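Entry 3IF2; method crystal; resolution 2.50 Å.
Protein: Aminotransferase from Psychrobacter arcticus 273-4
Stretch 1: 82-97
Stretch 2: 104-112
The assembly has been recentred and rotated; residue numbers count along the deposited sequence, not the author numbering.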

ATOM      1  N   PRO A  82      -9.900   2.071  -7.919  1.00 34.99           N
ATOM      2  CA  PRO A  82      -8.702   1.232  -7.674  1.00 34.73           C
ATOM      3  C   PRO A  82      -7.470   1.543  -8.582  1.00 34.30           C
ATOM      4  O   PRO A  82      -6.324   1.367  -8.156  1.00 33.74           O
ATOM      5  N   GLN A  83      -7.730   1.996  -9.813  1.00 34.20           N
ATOM      6  CA  GLN A  83      -6.696   2.442 -10.745  1.00 33.94           C
ATOM      7  C   GLN A  83      -5.953   3.706 -10.237  1.00 33.31           C
ATOM      8  O   GLN A  83      -4.796   3.899 -10.577  1.00 31.57           O
ATOM      9  N   GLY A  84      -6.637   4.553  -9.459  1.00 32.62           N
ATOM     10  CA  GLY A  84      -6.056   5.746  -8.848  1.00 32.97           C
ATOM     11  C   GLY A  84      -6.865   7.016  -9.068  1.00 33.18           C
ATOM     12  O   GLY A  84      -7.691   7.082  -9.958  1.00 32.73           O
ATOM     13  N   ASP A  85      -6.589   8.035  -8.254  1.00 34.24           N
ATOM     14  CA  ASP A  85      -7.250   9.358  -8.336  1.00 35.28           C
ATOM     15  C   ASP A  85      -7.487   9.802  -9.794  1.00 35.54           C
ATOM     16  O   ASP A  85      -6.525  10.081 -10.505  1.00 35.72           O
ATOM     17  N   SER A  86      -8.754   9.821 -10.227  1.00 35.96           N
ATOM     18  CA  SER A  86      -9.136  10.199 -11.614  1.00 36.68           C
ATOM     19  C   SER A  86      -8.559  11.539 -12.098  1.00 36.57           C
ATOM     20  O   SER A  86      -7.976  11.583 -13.181  1.00 38.10           O
ATOM     21  N   ALA A  87      -8.723  12.597 -11.295  1.00 34.48           N
ATOM     22  CA  ALA A  87      -8.284  13.949 -11.652  1.00 34.43           C
ATOM     23  C   ALA A  87      -6.771  14.005 -11.908  1.00 34.03           C
ATOM     24  O   ALA A  87      -6.326  14.606 -12.898  1.00 33.97           O
ATOM     25  N   PHE A  88      -6.009  13.352 -11.033  1.00 33.60           N
ATOM     26  CA  PHE A  88      -4.539  13.273 -11.174  1.00 34.00           C
ATOM     27  C   PHE A  88      -4.116  12.515 -12.456  1.00 34.27           C
ATOM     28  O   PHE A  88      -3.215  12.974 -13.166  1.00 34.02           O
ATOM     29  N   ILE A  89      -4.779  11.391 -12.750  1.00 33.97           N
ATOM     30  CA  ILE A  89      -4.513  10.644 -13.986  1.00 35.33           C
ATOM     31  C   ILE A  89      -4.805  11.511 -15.230  1.00 35.98           C
ATOM     32  O   ILE A  89      -3.986  11.525 -16.146  1.00 37.03           O
ATOM     33  N   ASP A  90      -5.945  12.213 -15.257  1.00 36.57           N
ATOM     34  CA  ASP A  90      -6.297  13.093 -16.402  1.00 37.80           C
ATOM     35  C   ASP A  90      -5.258  14.200 -16.589  1.00 37.45           C
ATOM     36  O   ASP A  90      -4.857  14.475 -17.719  1.00 37.30           O
ATOM     37  N   ALA A  91      -4.823  14.810 -15.481  1.00 37.38           N
ATOM     38  CA  ALA A  91      -3.765  15.834 -15.503  1.00 37.30           C
ATOM     39  C   ALA A  91      -2.462  15.269 -16.103  1.00 36.76           C
ATOM     40  O   ALA A  91      -1.853  15.896 -16.979  1.00 35.86           O
ATOM     41  N   LEU A  92      -2.082  14.076 -15.632  1.00 35.86           N
ATOM     42  CA  LEU A  92      -0.899  13.348 -16.124  1.00 35.11           C
ATOM     43  C   LEU A  92      -0.995  13.010 -17.621  1.00 35.02           C
ATOM     44  O   LEU A  92      -0.017  13.188 -18.349  1.00 35.51           O
ATOM     45  N   VAL A  93      -2.173  12.568 -18.071  1.00 34.82           N
ATOM     46  CA  VAL A  93      -2.438  12.305 -19.499  1.00 34.42           C
ATOM     47  C   VAL A  93      -2.134  13.559 -20.319  1.00 34.37           C
ATOM     48  O   VAL A  93      -1.332  13.516 -21.251  1.00 34.11           O
ATOM     49  N   GLY A  94      -2.774  14.671 -19.949  1.00 34.64           N
ATOM     50  CA  GLY A  94      -2.554  15.962 -20.614  1.00 33.65           C
ATOM     51  C   GLY A  94      -1.088  16.371 -20.633  1.00 33.99           C
ATOM     52  O   GLY A  94      -0.538  16.704 -21.691  1.00 33.94           O
ATOM     53  N   PHE A  95      -0.462  16.301 -19.459  1.00 34.40           N
ATOM     54  CA  PHE A  95       0.963  16.626 -19.237  1.00 34.84           C
ATOM     55  C   PHE A  95       1.947  15.832 -20.124  1.00 36.26           C
ATOM     56  O   PHE A  95       2.803  16.444 -20.794  1.00 36.64           O
ATOM     57  N   PHE A  96       1.843  14.495 -20.122  1.00 36.07           N
ATOM     58  CA  PHE A  96       2.708  13.674 -20.975  1.00 36.05           C
ATOM     59  C   PHE A  96       2.451  13.900 -22.470  1.00 36.99           C
ATOM     60  O   PHE A  96       3.413  13.936 -23.264  1.00 38.01           O
ATOM     61  N   ASN A  97       1.182  14.056 -22.847  1.00 36.88           N
ATOM     62  CA  ASN A  97       0.814  14.339 -24.251  1.00 37.92           C
ATOM     63  C   ASN A  97       1.306  15.720 -24.736  1.00 38.78           C
ATOM     64  O   ASN A  97       1.704  15.842 -25.883  1.00 38.76           O
ATOM     65  N   LEU A 104      -1.352   9.151 -25.151  1.00 36.51           N
ATOM     66  CA  LEU A 104      -1.892   8.392 -24.028  1.00 36.34           C
ATOM     67  C   LEU A 104      -3.349   8.770 -23.776  1.00 36.08           C
ATOM     68  O   LEU A 104      -3.797   9.852 -24.165  1.00 35.62           O
ATOM     69  N   THR A 105      -4.078   7.834 -23.168  1.00 36.30           N
ATOM     70  CA  THR A 105      -5.437   8.058 -22.650  1.00 36.48           C
ATOM     71  C   THR A 105      -5.356   7.658 -21.170  1.00 37.14           C
ATOM     72  O   THR A 105      -4.283   7.268 -20.684  1.00 36.97           O
ATOM     73  N   SER A 106      -6.462   7.780 -20.445  1.00 37.79           N
ATOM     74  CA  SER A 106      -6.477   7.397 -19.024  1.00 37.65           C
ATOM     75  C   SER A 106      -6.223   5.897 -18.822  1.00 37.63           C
ATOM     76  O   SER A 106      -5.742   5.501 -17.764  1.00 37.77           O
ATOM     77  N   GLU A 107      -6.492   5.079 -19.846  1.00 38.41           N
ATOM     78  CA  GLU A 107      -6.243   3.627 -19.780  1.00 38.83           C
ATOM     79  C   GLU A 107      -4.766   3.236 -19.577  1.00 37.71           C
ATOM     80  O   GLU A 107      -4.505   2.130 -19.106  1.00 37.37           O
ATOM     81  N   ASN A 108      -3.840   4.149 -19.909  1.00 36.49           N
ATOM     82  CA  ASN A 108      -2.385   3.961 -19.814  1.00 35.30           C
ATOM     83  C   ASN A 108      -1.711   4.396 -18.517  1.00 35.26           C
ATOM     84  O   ASN A 108      -0.508   4.317 -18.414  1.00 36.22           O
ATOM     85  N   ILE A 109      -2.457   4.839 -17.521  1.00 35.65           N
ATOM     86  CA  ILE A 109      -1.862   5.322 -16.282  1.00 35.25           C
ATOM     87  C   ILE A 109      -2.615   4.802 -15.070  1.00 35.55           C
ATOM     88  O   ILE A 109      -3.855   4.863 -15.029  1.00 35.44           O
ATOM     89  N   ALA A 110      -1.847   4.273 -14.117  1.00 34.92           N
ATOM     90  CA  ALA A 110      -2.351   3.809 -12.835  1.00 34.89           C
ATOM     91  C   ALA A 110      -1.455   4.392 -11.748  1.00 34.89           C
ATOM     92  O   ALA A 110      -0.315   4.781 -12.020  1.00 36.11           O
ATOM     93  N   LEU A 111      -2.000   4.472 -10.539  1.00 35.07           N
ATOM     94  CA  LEU A 111      -1.302   4.944  -9.354  1.00 34.57           C
ATOM     95  C   LEU A 111      -1.134   3.761  -8.386  1.00 34.10           C
ATOM     96  O   LEU A 111      -2.000   2.852  -8.339  1.00 32.70           O
ATOM     97  N   THR A 112      -0.017   3.783  -7.640  1.00 33.22           N
ATOM     98  CA  THR A 112       0.323   2.786  -6.618  1.00 33.57           C
ATOM     99  C   THR A 112       0.755   3.516  -5.332  1.00 34.23           C
ATOM    100  O   THR A 112       0.954   4.736  -5.357  1.00 34.86           O
TER

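A helix laid across a strand can bury an apolar seam and meet polar groups of the backbone around it. The contact between residues 82-97 and 104-112 of this aminotransferase illustrates the principle well. Helix 86-97 and strand 109-112 run at 130° to each other, their axes 8.9 Å apart at closest approach, and the two stretches together bury 712 Å².

The seam is built on the strand's alternation. Ile-109 and Leu-111 point toward the helix, whereas Thr-112 points away and Ala-110, between the two large residues, lies sideways. Both large residues adopt the m,t rotamer, which extends a branch among the side chains of stretch 1. Ile-109 sends CD1 among several helical side chains: it lies 3.8 Å from Leu-92 CB, 4.0 Å from Val-93 CG2 and 4.2 Å from Phe-96 CD2, the last at the edge of the aromatic ring. Leu-111, the residue most covered by the other stretch, places CD1 3.7 Å from Phe-88 CD2, again at a ring edge, while its CD2 lies 4.4 Å from Leu-92 CD1.

The helix answers with matching conformations. Ile-89 and Leu-92 both point toward the strand and both are m,t. Ile-89 bridges its neighbours, with CG2 4.0 Å from Ile-109 CB and CG1 4.3 Å from Leu-111 CG; its CG2 also meets Ser-106 CB at 3.8 Å. Phe-88 starts out sideways, but chi1 near t brings the ring to Leu-111. Val-93, also t, directs CG2 to the turn before the strand, 3.5 Å from Thr-105 O. One helical turn beyond Leu-92, Phe-96 is m and its CB packs 4.1 Å from CD1 of Leu-104, another m,t leucine that points toward the helix.

Polar side chains flank and close the seam: Gln-83 reaches back along it to the turn and the start of the strand, and Asn-97 holds Leu-104. Gln-83 leaves its backbone sideways, yet t,t torsions extend it so that NE2 donates to Ile-109 O at 2.7 Å; a weak second bond joins NE2 to Ser-106 O at 2.8 Å. Its backbone contributes as well, since Gln-83 O accepts from Leu-111 N at 2.9 Å, in nearly straight geometry. At the far end Asn-97, with chi1 m, presents its amide to the backbone of one residue: OD1 accepts from Leu-104 N at 2.9 Å and ND2 donates to Leu-104 O at 3.0 Å. This two-point clasp engages both the oxygen and the nitrogen of the amide.

Gly-84 and Asp-85 shape the entry to the helix. A CB on Gly-84 would fall 2.6 Å from Leu-111 CG, a clash, and the phi/psi of 130/163 would also jam it against the preceding carbonyl. Asp-85, whose CA-to-CB bond is sideways, is t at chi1, and its carboxylate caps the helix, OD1 accepting from Phe-88 N at 2.9 Å; OD2 is bonded elsewhere in the structure. Before the strand, Asn-108 (m) points away and steadies its own turn, its OD1 accepting from Thr-105 N at 3.2 Å.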

ATOM      1  CB  PRO A  82      -9.218  -0.189  -7.920  1.00 35.28           C
ATOM      2  CG  PRO A  82     -10.663  -0.124  -7.664  1.00 35.10           C
ATOM      3  CD  PRO A  82     -11.112   1.243  -8.044  1.00 34.70           C
ATOM      4  CB  GLN A  83      -7.316   2.689 -12.123  1.00 34.52           C
ATOM      5  CG  GLN A  83      -6.315   3.089 -13.225  1.00 35.58           C
ATOM      6  CD  GLN A  83      -6.957   3.199 -14.586  1.00 36.07           C
ATOM      7  OE1 GLN A  83      -7.965   2.555 -14.865  1.00 37.71           O
ATOM      8  NE2 GLN A  83      -6.356   3.997 -15.460  1.00 36.46           N
ATOM      9  CB  ASP A  85      -6.388  10.384  -7.583  1.00 35.65           C
ATOM     10  CG  ASP A  85      -7.039  11.742  -7.469  1.00 36.36           C
ATOM     11  OD1 ASP A  85      -7.011  12.541  -8.442  1.00 36.63           O
ATOM     12  OD2 ASP A  85      -7.538  12.025  -6.362  1.00 37.44           O
ATOM     13  CB  SER A  86     -10.655  10.295 -11.764  1.00 37.21           C
ATOM     14  OG  SER A  86     -11.268   9.084 -11.371  1.00 39.55           O
ATOM     15  CB  ALA A  87      -8.718  15.002 -10.572  1.00 32.77           C
ATOM     16  CB  PHE A  88      -3.904  12.648  -9.911  1.00 32.70           C
ATOM     17  CG  PHE A  88      -2.389  12.711  -9.865  1.00 32.54           C
ATOM     18  CD1 PHE A  88      -1.699  13.915 -10.111  1.00 32.45           C
ATOM     19  CD2 PHE A  88      -1.655  11.601  -9.463  1.00 32.08           C
ATOM     20  CE1 PHE A  88      -0.320  13.992 -10.010  1.00 32.16           C
ATOM     21  CE2 PHE A  88      -0.282  11.654  -9.348  1.00 32.23           C
ATOM     22  CZ  PHE A  88       0.408  12.849  -9.625  1.00 32.79           C
ATOM     23  CB  ILE A  89      -5.296   9.259 -14.050  1.00 35.40           C
ATOM     24  CG1 ILE A  89      -4.665   8.242 -13.074  1.00 34.25           C
ATOM     25  CG2 ILE A  89      -5.346   8.683 -15.495  1.00 33.33           C
ATOM     26  CD1 ILE A  89      -5.530   7.029 -12.835  1.00 33.99           C
ATOM     27  CB  ASP A  90      -7.695  13.731 -16.275  1.00 38.69           C
ATOM     28  CG  ASP A  90      -8.830  12.729 -16.358  1.00 39.64           C
ATOM     29  OD1 ASP A  90      -8.757  11.717 -17.100  1.00 40.83           O
ATOM     30  OD2 ASP A  90      -9.842  12.985 -15.678  1.00 41.59           O
ATOM     31  CB  ALA A  91      -3.513  16.367 -14.103  1.00 37.39           C
ATOM     32  CB  LEU A  92      -0.625  12.082 -15.279  1.00 34.35           C
ATOM     33  CG  LEU A  92      -0.096  12.287 -13.845  1.00 33.46           C
ATOM     34  CD1 LEU A  92      -0.174  10.989 -13.039  1.00 31.94           C
ATOM     35  CD2 LEU A  92       1.333  12.872 -13.850  1.00 32.32           C
ATOM     36  CB  VAL A  93      -3.919  11.858 -19.751  1.00 33.85           C
ATOM     37  CG1 VAL A  93      -4.282  11.915 -21.232  1.00 32.87           C
ATOM     38  CG2 VAL A  93      -4.175  10.452 -19.168  1.00 33.26           C
ATOM     39  CB  PHE A  95       1.298  16.418 -17.751  1.00 34.93           C
ATOM     40  CG  PHE A  95       2.716  16.730 -17.381  1.00 34.74           C
ATOM     41  CD1 PHE A  95       3.693  15.732 -17.430  1.00 35.01           C
ATOM     42  CD2 PHE A  95       3.077  18.009 -16.964  1.00 34.17           C
ATOM     43  CE1 PHE A  95       5.007  16.007 -17.100  1.00 34.88           C
ATOM     44  CE2 PHE A  95       4.385  18.299 -16.623  1.00 34.50           C
ATOM     45  CZ  PHE A  95       5.362  17.295 -16.702  1.00 34.90           C
ATOM     46  CB  PHE A  96       2.621  12.188 -20.627  1.00 36.06           C
ATOM     47  CG  PHE A  96       3.229  11.842 -19.286  1.00 35.24           C
ATOM     48  CD1 PHE A  96       4.585  12.042 -19.054  1.00 34.60           C
ATOM     49  CD2 PHE A  96       2.459  11.283 -18.269  1.00 34.55           C
ATOM     50  CE1 PHE A  96       5.154  11.728 -17.821  1.00 34.60           C
ATOM     51  CE2 PHE A  96       3.032  10.958 -17.046  1.00 34.51           C
ATOM     52  CZ  PHE A  96       4.379  11.175 -16.821  1.00 33.96           C
ATOM     53  CB  ASN A  97      -0.710  14.169 -24.488  1.00 37.40           C
ATOM     54  CG  ASN A  97      -1.162  12.711 -24.464  1.00 36.97           C
ATOM     55  OD1 ASN A  97      -0.384  11.795 -24.704  1.00 37.35           O
ATOM     56  ND2 ASN A  97      -2.431  12.497 -24.197  1.00 36.79           N
ATOM     57  CB  LEU A 104      -1.126   8.658 -22.723  1.00 36.12           C
ATOM     58  CG  LEU A 104       0.363   8.355 -22.542  1.00 35.38           C
ATOM     59  CD1 LEU A 104       0.726   8.635 -21.091  1.00 33.92           C
ATOM     60  CD2 LEU A 104       0.694   6.916 -22.933  1.00 35.25           C
ATOM     61  CB  THR A 105      -6.542   7.287 -23.419  1.00 36.16           C
ATOM     62  OG1 THR A 105      -6.510   5.892 -23.097  1.00 36.84           O
ATOM     63  CG2 THR A 105      -6.403   7.492 -24.929  1.00 35.32           C
ATOM     64  CB  SER A 106      -7.765   7.830 -18.333  1.00 37.52           C
ATOM     65  OG  SER A 106      -8.874   7.168 -18.887  1.00 38.68           O
ATOM     66  CB  GLU A 107      -6.792   2.920 -21.023  1.00 39.94           C
ATOM     67  CG  GLU A 107      -8.309   2.942 -21.153  1.00 41.40           C
ATOM     68  CD  GLU A 107      -8.791   2.319 -22.475  1.00 43.31           C
ATOM     69  OE1 GLU A 107      -8.378   1.191 -22.839  1.00 43.74           O
ATOM     70  OE2 GLU A 107      -9.605   2.964 -23.166  1.00 45.47           O
ATOM     71  CB  ASN A 108      -1.696   4.724 -20.957  1.00 34.90           C
ATOM     72  CG  ASN A 108      -2.111   4.237 -22.327  1.00 35.30           C
ATOM     73  OD1 ASN A 108      -2.727   4.971 -23.105  1.00 33.91           O
ATOM     74  ND2 ASN A 108      -1.763   2.989 -22.633  1.00 35.29           N
ATOM     75  CB  ILE A 109      -1.833   6.863 -16.202  1.00 35.02           C
ATOM     76  CG1 ILE A 109      -1.188   7.469 -17.455  1.00 34.60           C
ATOM     77  CG2 ILE A 109      -1.097   7.317 -14.910  1.00 34.64           C
ATOM     78  CD1 ILE A 109      -0.965   8.971 -17.383  1.00 34.59           C
ATOM     79  CB  ALA A 110      -2.343   2.296 -12.766  1.00 34.16           C
ATOM     80  CB  LEU A 111      -2.083   6.080  -8.672  1.00 34.82           C
ATOM     81  CG  LEU A 111      -2.414   7.335  -9.485  1.00 35.21           C
ATOM     82  CD1 LEU A 111      -3.198   8.358  -8.637  1.00 35.10           C
ATOM     83  CD2 LEU A 111      -1.169   7.953 -10.005  1.00 34.64           C
ATOM     84  CB  THR A 112       1.456   1.835  -7.126  1.00 33.68           C
ATOM     85  OG1 THR A 112       2.660   2.579  -7.394  1.00 33.60           O
ATOM     86  CG2 THR A 112       1.030   1.117  -8.399  1.00 32.96           C
TER